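Local coordinates for protelomerase (Agrobacterium tumefaciens, PDB 4F43), which generates and protects the hairpin ends of linear chromosomes, probably by cutting and rejoining DNA strands as a telomere resolvase, at residues 53-57 with 72-76; 11-15 with 30-34; 36-41 with 83-89. The protein carries 1 engineered substitution. The contacts are given in a common frame with arbitrary orientation. Residues are numbered along the deposited sequence.

Interaction 1 of 3, residues 53-57 with 72-76; sequences WDAEI and ITKYR. With nucleotides of chain B.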
loop_
_atom_site.group_PDB
_atom_site.type_symbol
_atom_site.label_atom_id
_atom_site.label_comp_id
_atom_site.label_asym_id
_atom_site.label_seq_id
_atom_site.Cartn_x
_atom_site.Cartn_y
_atom_site.Cartn_z
ATOM N N TRP A 53 -2.940 -29.765 6.531
ATOM C CA TRP A 53 -2.754 -28.404 7.016
ATOM C C TRP A 53 -1.903 -28.357 8.282
ATOM O O TRP A 53 -1.192 -27.384 8.519
ATOM C CB TRP A 53 -4.103 -27.724 7.260
ATOM C CG TRP A 53 -3.973 -26.313 7.743
ATOM C CD1 TRP A 53 -4.344 -25.825 8.963
ATOM C CD2 TRP A 53 -3.415 -25.207 7.022
ATOM N NE1 TRP A 53 -4.060 -24.482 9.041
ATOM C CE2 TRP A 53 -3.487 -24.080 7.863
ATOM C CE3 TRP A 53 -2.864 -25.062 5.745
ATOM C CZ2 TRP A 53 -3.031 -22.822 7.467
ATOM C CZ3 TRP A 53 -2.410 -23.814 5.354
ATOM C CH2 TRP A 53 -2.496 -22.710 6.212
ATOM N N ASP A 54 -1.981 -29.408 9.093
ATOM C CA ASP A 54 -1.173 -29.494 10.305
ATOM C C ASP A 54 0.301 -29.651 9.958
ATOM O O ASP A 54 1.163 -29.042 10.591
ATOM C CB ASP A 54 -1.639 -30.645 11.199
ATOM C CG ASP A 54 -2.858 -30.285 12.023
ATOM O OD1 ASP A 54 -3.126 -30.985 13.022
ATOM O OD2 ASP A 54 -3.544 -29.299 11.676
ATOM N N ALA A 55 0.586 -30.468 8.949
ATOM C CA ALA A 55 1.956 -30.638 8.482
ATOM C C ALA A 55 2.467 -29.344 7.852
ATOM O O ALA A 55 3.566 -28.875 8.168
ATOM C CB ALA A 55 2.041 -31.787 7.489
ATOM N N GLU A 56 1.652 -28.767 6.970
ATOM C CA GLU A 56 2.018 -27.536 6.275
ATOM C C GLU A 56 2.291 -26.398 7.258
ATOM O O GLU A 56 3.198 -25.592 7.052
ATOM C CB GLU A 56 0.923 -27.131 5.288
ATOM C CG GLU A 56 1.448 -26.441 4.041
ATOM C CD GLU A 56 2.286 -27.366 3.180
ATOM O OE1 GLU A 56 3.207 -26.874 2.496
ATOM O OE2 GLU A 56 2.017 -28.587 3.182
ATOM N N ILE A 57 1.499 -26.340 8.325
ATOM C CA ILE A 57 1.709 -25.370 9.393
ATOM C C ILE A 57 2.988 -25.698 10.154
ATOM O O ILE A 57 3.770 -24.807 10.495
ATOM C CB ILE A 57 0.511 -25.336 10.369
ATOM C CG1 ILE A 57 -0.620 -24.489 9.790
ATOM C CG2 ILE A 57 0.924 -24.778 11.722
ATOM C CD1 ILE A 57 -0.263 -23.026 9.637
ATOM N N ILE A 72 -0.183 -17.671 5.174
ATOM C CA ILE A 72 -1.519 -18.230 5.334
ATOM C C ILE A 72 -2.476 -17.561 4.353
ATOM O O ILE A 72 -3.317 -18.225 3.741
ATOM C CB ILE A 72 -2.031 -18.089 6.781
ATOM C CG1 ILE A 72 -1.301 -19.072 7.696
ATOM C CG2 ILE A 72 -3.531 -18.336 6.850
ATOM C CD1 ILE A 72 -1.742 -19.007 9.140
ATOM N N THR A 73 -2.329 -16.248 4.186
ATOM C CA THR A 73 -3.097 -15.527 3.175
ATOM C C THR A 73 -2.830 -16.104 1.785
ATOM O O THR A 73 -3.759 -16.305 0.998
ATOM C CB THR A 73 -2.785 -14.018 3.188
ATOM O OG1 THR A 73 -3.196 -13.453 4.439
ATOM C CG2 THR A 73 -3.511 -13.307 2.056
ATOM N N LYS A 74 -1.559 -16.386 1.497
ATOM C CA LYS A 74 -1.180 -17.000 0.224
ATOM C C LYS A 74 -1.885 -18.339 -0.003
ATOM O O LYS A 74 -2.512 -18.554 -1.045
ATOM C CB LYS A 74 0.335 -17.193 0.138
ATOM C CG LYS A 74 1.140 -15.906 0.156
ATOM C CD LYS A 74 2.624 -16.197 -0.003
ATOM C CE LYS A 74 3.454 -14.927 0.070
ATOM N NZ LYS A 74 3.136 -13.982 -1.035
ATOM N N TYR A 75 -1.772 -19.232 0.978
ATOM C CA TYR A 75 -2.422 -20.538 0.917
ATOM C C TYR A 75 -3.920 -20.404 0.681
ATOM O O TYR A 75 -4.472 -21.045 -0.212
ATOM C CB TYR A 75 -2.184 -21.326 2.208
ATOM C CG TYR A 75 -0.825 -21.982 2.311
ATOM C CD1 TYR A 75 -0.531 -23.136 1.595
ATOM C CD2 TYR A 75 0.157 -21.459 3.143
ATOM C CE1 TYR A 75 0.708 -23.741 1.694
ATOM C CE2 TYR A 75 1.397 -22.056 3.248
ATOM C CZ TYR A 75 1.667 -23.196 2.521
ATOM O OH TYR A 75 2.902 -23.793 2.626
ATOM N N ARG A 76 -4.569 -19.566 1.484
ATOM C CA ARG A 76 -6.014 -19.375 1.395
ATOM C C ARG A 76 -6.450 -18.845 0.031
ATOM O O ARG A 76 -7.440 -19.314 -0.536
ATOM C CB ARG A 76 -6.506 -18.449 2.510
ATOM C CG ARG A 76 -6.356 -19.032 3.904
ATOM C CD ARG A 76 -6.871 -18.072 4.960
ATOM N NE ARG A 76 -8.293 -17.795 4.784
ATOM C CZ ARG A 76 -9.266 -18.570 5.251
ATOM N NH1 ARG A 76 -8.970 -19.673 5.926
ATOM N NH2 ARG A 76 -10.535 -18.244 5.045
ATOM P P DT B 20 -6.985 -14.129 4.552
ATOM O OP1 DT B 20 -7.603 -15.073 3.595
ATOM O OP2 DT B 20 -5.606 -14.364 5.037
ATOM O "O5'" DT B 20 -7.056 -12.667 3.908
ATOM C "C5'" DT B 20 -8.271 -12.196 3.333
ATOM C "C4'" DT B 20 -8.058 -10.867 2.629
ATOM O "O4'" DT B 20 -7.636 -9.872 3.596
ATOM C "C3'" DT B 20 -6.994 -10.876 1.534
ATOM O "O3'" DT B 20 -7.410 -10.073 0.435
ATOM C "C2'" DT B 20 -5.772 -10.280 2.229
ATOM C "C1'" DT B 20 -6.418 -9.288 3.186
ATOM N N1 DT B 20 -5.591 -9.045 4.390
ATOM C C2 DT B 20 -5.249 -7.755 4.723
ATOM O O2 DT B 20 -5.595 -6.783 4.076
ATOM N N3 DT B 20 -4.482 -7.647 5.853
ATOM C C4 DT B 20 -4.031 -8.670 6.666
ATOM O O4 DT B 20 -3.343 -8.458 7.662
ATOM C C5 DT B 20 -4.428 -9.993 6.252
ATOM C C7 DT B 20 -4.009 -11.193 7.042
ATOM C C6 DT B 20 -5.177 -10.117 5.150
#
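A helical hairpin with a DNA-facing second arm is the setting here: helices 46-59 and 65-82 are consecutive, and their segments run roughly antiparallel, at 146° with axes 12.8 Å apart, a gap that large side chains fill. Trp53 reaches across and presents its edge to the face of Tyr75, a T-shaped pair with the centroid of the six-membered ring of Trp53 5.5 Å from that of Tyr75 and planes at 85°. Beside it, Trp53 CH2 meets Ile72 CG1 at 4.1 Å, and Ile57 CD1 lies 4.3 Å from Ile72 CD1. The phenol then donates from Tyr75 OH to Glu56 OE1 (3.1 Å), an oxygen that also forms a salt bridge with Arg32. Elsewhere, Thr73 OG1 donates to OP2 (2.6 Å) and Arg76 NE to OP1 (3.0 Å) of DT20 of chain B. One helix thus serves two surfaces: Ile72 and Tyr75 hold it to helix 46-59, while Thr73 and Arg76 grip a DNA phosphate, a contact that does not read the base.

Interaction 2 of 3, residues 11-15 with 30-34; sequences IVEKI and LLRIA
Both segments are alpha-helical, 11-15 from helix 9-18 and 30-34 from helix 28-40, and they cross with axes 9.8 Å apart and a signed crossing angle of -136° between their N-to-C directions. They form an inclined, apolar helix-helix packing that brings the first helix of the chain against the second. The nearest CA atoms belong to Ile11 and Leu30, 6.1 Å apart. Ala34 N bonds to Leu30 O at 2.9 Å, whereas the bonds of Ile15 N to Ile11 O and Val12 O are weak. Ile11 (chi1 and chi2 both m) and Ile15 (m, t) point toward the partner, as do Leu30 (m, t) and Ala34. Ile11 CG2 presses to 3.3 Å from Leu30 O and 3.8 Å from Leu30 CB, and Ile15 CD1 is 4.1 Å from Ala34 CB. Lys14 lends its aliphatic base, CB 4.3 Å from Leu30 CD1. Leu30 N makes a weak hydrogen bond to a DNA phosphate. Although the CA-to-CB bond of Leu31 points away, its CD2 returns to within 3.7 Å of Ile15 CD1.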
loop_
_atom_site.group_PDB
_atom_site.type_symbol
_atom_site.label_atom_id
_atom_site.label_comp_id
_atom_site.label_asym_id
_atom_site.label_seq_id
_atom_site.Cartn_x
_atom_site.Cartn_y
_atom_site.Cartn_z
ATOM N N ILE A 11 0.272 -19.674 -9.213
ATOM C CA ILE A 11 1.483 -20.288 -8.683
ATOM C C ILE A 11 2.205 -21.090 -9.760
ATOM O O ILE A 11 3.419 -20.970 -9.931
ATOM C CB ILE A 11 1.161 -21.233 -7.511
ATOM C CG1 ILE A 11 0.089 -20.622 -6.603
ATOM C CG2 ILE A 11 2.424 -21.564 -6.733
ATOM C CD1 ILE A 11 0.527 -19.354 -5.905
ATOM N N VAL A 12 1.439 -21.902 -10.483
ATOM C CA VAL A 12 1.976 -22.750 -11.542
ATOM C C VAL A 12 2.698 -21.939 -12.613
ATOM O O VAL A 12 3.818 -22.273 -12.997
ATOM C CB VAL A 12 0.866 -23.598 -12.198
ATOM C CG1 VAL A 12 1.414 -24.370 -13.389
ATOM C CG2 VAL A 12 0.252 -24.545 -11.179
ATOM N N GLU A 13 2.060 -20.875 -13.087
ATOM C CA GLU A 13 2.672 -20.002 -14.082
ATOM C C GLU A 13 3.908 -19.310 -13.516
ATOM O O GLU A 13 4.914 -19.144 -14.212
ATOM C CB GLU A 13 1.662 -18.970 -14.591
ATOM C CG GLU A 13 0.566 -19.560 -15.463
ATOM C CD GLU A 13 -0.480 -18.538 -15.860
ATOM O OE1 GLU A 13 -0.394 -17.383 -15.393
ATOM O OE2 GLU A 13 -1.390 -18.890 -16.641
ATOM N N LYS A 14 3.835 -18.923 -12.245
ATOM C CA LYS A 14 4.974 -18.297 -11.577
ATOM C C LYS A 14 6.155 -19.256 -11.438
ATOM O O LYS A 14 7.302 -18.825 -11.320
ATOM C CB LYS A 14 4.570 -17.755 -10.203
ATOM C CG LYS A 14 3.771 -16.466 -10.261
ATOM C CD LYS A 14 3.527 -15.909 -8.871
ATOM C CE LYS A 14 2.808 -14.572 -8.934
ATOM N NZ LYS A 14 2.586 -14.001 -7.579
ATOM N N ILE A 15 5.867 -20.553 -11.447
ATOM C CA ILE A 15 6.914 -21.568 -11.392
ATOM C C ILE A 15 7.482 -21.846 -12.781
ATOM O O ILE A 15 8.698 -21.952 -12.959
ATOM C CB ILE A 15 6.394 -22.878 -10.771
ATOM C CG1 ILE A 15 6.007 -22.655 -9.308
ATOM C CG2 ILE A 15 7.444 -23.975 -10.871
ATOM C CD1 ILE A 15 5.385 -23.864 -8.649
ATOM N N LEU A 30 6.259 -21.358 -2.999
ATOM C CA LEU A 30 5.355 -21.568 -4.126
ATOM C C LEU A 30 5.238 -23.055 -4.452
ATOM O O LEU A 30 4.166 -23.542 -4.813
ATOM C CB LEU A 30 5.843 -20.797 -5.356
ATOM C CG LEU A 30 5.845 -19.271 -5.264
ATOM C CD1 LEU A 30 6.563 -18.661 -6.458
ATOM C CD2 LEU A 30 4.423 -18.743 -5.168
ATOM N N LEU A 31 6.351 -23.771 -4.316
ATOM C CA LEU A 31 6.366 -25.213 -4.527
ATOM C C LEU A 31 5.535 -25.941 -3.477
ATOM O O LEU A 31 4.792 -26.867 -3.802
ATOM C CB LEU A 31 7.801 -25.747 -4.523
ATOM C CG LEU A 31 8.650 -25.423 -5.753
ATOM C CD1 LEU A 31 10.051 -25.994 -5.602
ATOM C CD2 LEU A 31 7.987 -25.944 -7.018
ATOM N N ARG A 32 5.661 -25.525 -2.220
ATOM C CA ARG A 32 4.894 -26.138 -1.141
ATOM C C ARG A 32 3.399 -25.892 -1.316
ATOM O O ARG A 32 2.581 -26.767 -1.030
ATOM C CB ARG A 32 5.361 -25.632 0.225
ATOM C CG ARG A 32 6.787 -26.020 0.573
ATOM C CD ARG A 32 6.979 -26.129 2.075
ATOM N NE ARG A 32 6.142 -27.180 2.647
ATOM C CZ ARG A 32 6.511 -28.451 2.759
ATOM N NH1 ARG A 32 7.708 -28.836 2.338
ATOM N NH2 ARG A 32 5.683 -29.339 3.291
ATOM N N ILE A 33 3.052 -24.700 -1.790
ATOM C CA ILE A 33 1.660 -24.363 -2.073
ATOM C C ILE A 33 1.130 -25.198 -3.236
ATOM O O ILE A 33 0.003 -25.699 -3.198
ATOM C CB ILE A 33 1.499 -22.863 -2.400
ATOM C CG1 ILE A 33 1.903 -22.012 -1.197
ATOM C CG2 ILE A 33 0.069 -22.548 -2.806
ATOM C CD1 ILE A 33 1.814 -20.522 -1.441
ATOM N N ALA A 34 1.954 -25.348 -4.269
ATOM C CA ALA A 34 1.584 -26.144 -5.434
ATOM C C ALA A 34 1.335 -27.602 -5.053
ATOM O O ALA A 34 0.347 -28.203 -5.473
ATOM C CB ALA A 34 2.659 -26.050 -6.505
#

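Interaction 3 of 3, residues 36-41 with 83-89; sequences FIAAMN and FGDDHPM
Phe83, Met40 and Met89 carry this contact, in which the last turn of helix 28-40 meets the loop between helices 65-82 and 89-92. Residues 36-39 are helical, and Met40 N bonds to Phe36 O at 2.9 Å; Met40 keeps phi/psi -67/-21, then Asn41 swings to -65/115. On the loop, Phe83 (-107/-60) is followed by Gly84 at 152/-173, where a CB would collide with the preceding carbonyl, and the chain continues without regular structure to His87 (-75/135). The nearest CA pairs, Ile37 with Phe83 and Met40 with Met89, are both 9.0 Å apart, so side chains do the joining.

Phe83 (chi1 m) points toward the helix end; its CE2 lies 4.0 Å from Ile37 CG2. Met40 (m, t, p) inserts its methyl between several partners: CE is 3.5 Å from Phe83 CE2, 3.6 Å from His87 CE1 and 3.6 Å from Met89 CG. Its SD sits 5.0 Å from the Phe83 ring centroid, 57° off the normal, an oblique Met-aromatic contact. Met89 (t, p, t) reaches back one turn along helix 28-40, bringing CE to 3.4 Å from Phe36 CZ, while Phe36 (chi1 t) also makes an edge-to-face pair with Tyr75.

Polar groups border the cluster. A water donates to Met40 O (2.5 Å) and lies 3.5 Å from His87 NE2, a weak link. His87 ND1 accepts from Met89 N at 3.1 Å. The arrangement is that of an alpha-helical bundle in which an interhelix loop, whose His87 makes a capping bond at the start of the next helix, packs back on an earlier helix.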
loop_
_atom_site.group_PDB
_atom_site.type_symbol
_atom_site.label_atom_id
_atom_site.label_comp_id
_atom_site.label_asym_id
_atom_site.label_seq_id
_atom_site.Cartn_x
_atom_site.Cartn_y
_atom_site.Cartn_z
ATOM N N PHE A 36 0.610 -28.588 -2.141
ATOM C CA PHE A 36 -0.535 -28.551 -1.242
ATOM C C PHE A 36 -1.830 -28.695 -2.038
ATOM O O PHE A 36 -2.635 -29.599 -1.791
ATOM C CB PHE A 36 -0.539 -27.234 -0.467
ATOM C CG PHE A 36 -1.461 -27.225 0.710
ATOM C CD1 PHE A 36 -1.109 -27.866 1.884
ATOM C CD2 PHE A 36 -2.675 -26.567 0.651
ATOM C CE1 PHE A 36 -1.953 -27.856 2.973
ATOM C CE2 PHE A 36 -3.523 -26.554 1.738
ATOM C CZ PHE A 36 -3.160 -27.199 2.900
ATOM N N ILE A 37 -2.014 -27.794 -2.999
ATOM C CA ILE A 37 -3.180 -27.828 -3.877
ATOM C C ILE A 37 -3.253 -29.156 -4.630
ATOM O O ILE A 37 -4.338 -29.687 -4.870
ATOM C CB ILE A 37 -3.164 -26.654 -4.879
ATOM C CG1 ILE A 37 -3.090 -25.318 -4.137
ATOM C CG2 ILE A 37 -4.389 -26.692 -5.779
ATOM C CD1 ILE A 37 -4.242 -25.079 -3.187
ATOM N N ALA A 38 -2.089 -29.695 -4.983
ATOM C CA ALA A 38 -2.009 -30.982 -5.666
ATOM C C ALA A 38 -2.540 -32.113 -4.789
ATOM O O ALA A 38 -3.335 -32.938 -5.240
ATOM C CB ALA A 38 -0.576 -31.267 -6.089
ATOM N N ALA A 39 -2.096 -32.141 -3.536
ATOM C CA ALA A 39 -2.515 -33.173 -2.595
ATOM C C ALA A 39 -3.987 -33.022 -2.227
ATOM O O ALA A 39 -4.651 -34.003 -1.892
ATOM C CB ALA A 39 -1.649 -33.135 -1.345
ATOM N N MET A 40 -4.494 -31.794 -2.290
ATOM C CA MET A 40 -5.899 -31.536 -1.979
ATOM C C MET A 40 -6.856 -32.152 -3.000
ATOM O O MET A 40 -8.034 -32.364 -2.709
ATOM C CB MET A 40 -6.162 -30.035 -1.865
ATOM C CG MET A 40 -5.588 -29.394 -0.617
ATOM S SD MET A 40 -6.136 -27.688 -0.434
ATOM C CE MET A 40 -7.911 -27.915 -0.440
ATOM N N ASN A 41 -6.349 -32.433 -4.197
ATOM C CA ASN A 41 -7.174 -32.975 -5.272
ATOM C C ASN A 41 -7.728 -34.368 -4.979
ATOM O O ASN A 41 -6.974 -35.331 -4.861
ATOM C CB ASN A 41 -6.395 -32.993 -6.590
ATOM C CG ASN A 41 -6.296 -31.623 -7.227
ATOM O OD1 ASN A 41 -7.029 -31.309 -8.166
ATOM N ND2 ASN A 41 -5.393 -30.796 -6.716
ATOM N N PHE A 83 -10.197 -24.188 -5.947
ATOM C CA PHE A 83 -11.454 -24.889 -5.703
ATOM C C PHE A 83 -12.654 -23.949 -5.640
ATOM O O PHE A 83 -13.589 -24.075 -6.428
ATOM C CB PHE A 83 -11.354 -25.723 -4.425
ATOM C CG PHE A 83 -10.193 -26.673 -4.420
ATOM C CD1 PHE A 83 -10.309 -27.934 -4.980
ATOM C CD2 PHE A 83 -8.978 -26.300 -3.871
ATOM C CE1 PHE A 83 -9.239 -28.808 -4.985
ATOM C CE2 PHE A 83 -7.904 -27.169 -3.875
ATOM C CZ PHE A 83 -8.035 -28.424 -4.431
ATOM N N GLY A 84 -12.627 -23.010 -4.700
ATOM C CA GLY A 84 -13.706 -22.049 -4.569
ATOM C C GLY A 84 -13.890 -21.524 -3.159
ATOM O O GLY A 84 -13.088 -21.803 -2.269
ATOM N N ASP A 85 -14.959 -20.760 -2.960
ATOM C CA ASP A 85 -15.252 -20.159 -1.666
ATOM C C ASP A 85 -16.154 -21.056 -0.826
ATOM O O ASP A 85 -16.714 -20.618 0.178
ATOM C CB ASP A 85 -15.923 -18.796 -1.856
ATOM C CG ASP A 85 -15.074 -17.832 -2.659
ATOM O OD1 ASP A 85 -13.840 -17.820 -2.466
ATOM O OD2 ASP A 85 -15.642 -17.086 -3.485
ATOM N N ASP A 86 -16.294 -22.311 -1.238
ATOM C CA ASP A 86 -17.208 -23.232 -0.572
ATOM C C ASP A 86 -16.479 -24.428 0.029
ATOM O O ASP A 86 -17.089 -25.275 0.682
ATOM C CB ASP A 86 -18.272 -23.723 -1.555
ATOM C CG ASP A 86 -18.743 -22.632 -2.496
ATOM O OD1 ASP A 86 -18.166 -22.507 -3.598
ATOM O OD2 ASP A 86 -19.689 -21.900 -2.136
ATOM N N HIS A 87 -15.171 -24.495 -0.194
ATOM C CA HIS A 87 -14.381 -25.633 0.258
ATOM C C HIS A 87 -14.152 -25.590 1.767
ATOM O O HIS A 87 -13.826 -24.539 2.319
ATOM C CB HIS A 87 -13.045 -25.682 -0.484
ATOM C CG HIS A 87 -12.437 -27.049 -0.540
ATOM N ND1 HIS A 87 -11.729 -27.593 0.510
ATOM C CD2 HIS A 87 -12.431 -27.982 -1.521
ATOM C CE1 HIS A 87 -11.314 -28.802 0.178
ATOM N NE2 HIS A 87 -11.725 -29.061 -1.050
ATOM N N PRO A 88 -14.323 -26.742 2.438
ATOM C CA PRO A 88 -14.179 -26.867 3.893
ATOM C C PRO A 88 -12.770 -26.539 4.377
ATOM O O PRO A 88 -12.585 -26.195 5.546
ATOM C CB PRO A 88 -14.485 -28.348 4.147
ATOM C CG PRO A 88 -15.304 -28.774 2.981
ATOM C CD PRO A 88 -14.753 -28.008 1.821
ATOM N N MET A 89 -11.791 -26.645 3.484
ATOM C CA MET A 89 -10.401 -26.373 3.828
ATOM C C MET A 89 -10.216 -24.926 4.262
ATOM O O MET A 89 -9.311 -24.610 5.033
ATOM C CB MET A 89 -9.488 -26.676 2.641
ATOM C CG MET A 89 -8.034 -26.828 3.018
ATOM S SD MET A 89 -7.856 -28.006 4.365
ATOM C CE MET A 89 -6.090 -28.253 4.359
HETATM O O HOH W 1 -10.447 -31.664 -2.962
#

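Helix 28-40 ties the three contacts together, all in the N-terminal helical part of this protelomerase fragment. Interaction 2 uses its first half and interaction 3 its C-terminal end, with centres 15 Å apart, while interaction 1 lies against the same helix, its centre 14 Å from interaction 2 and 11 Å from interaction 3. The joints are specific: Glu56 OE1 meets Arg32 NE in a 3.0 Å salt bridge, and Trp53 CE3 lies 3.6 Å from Phe36 CZ. The DNA is met unevenly: Thr73 and Arg76 bond a phosphate of DT20 of chain B, Leu30 N bonds a DNA phosphate weakly, and interaction 3 stays about 9 Å from the nucleic acid by nearest atoms.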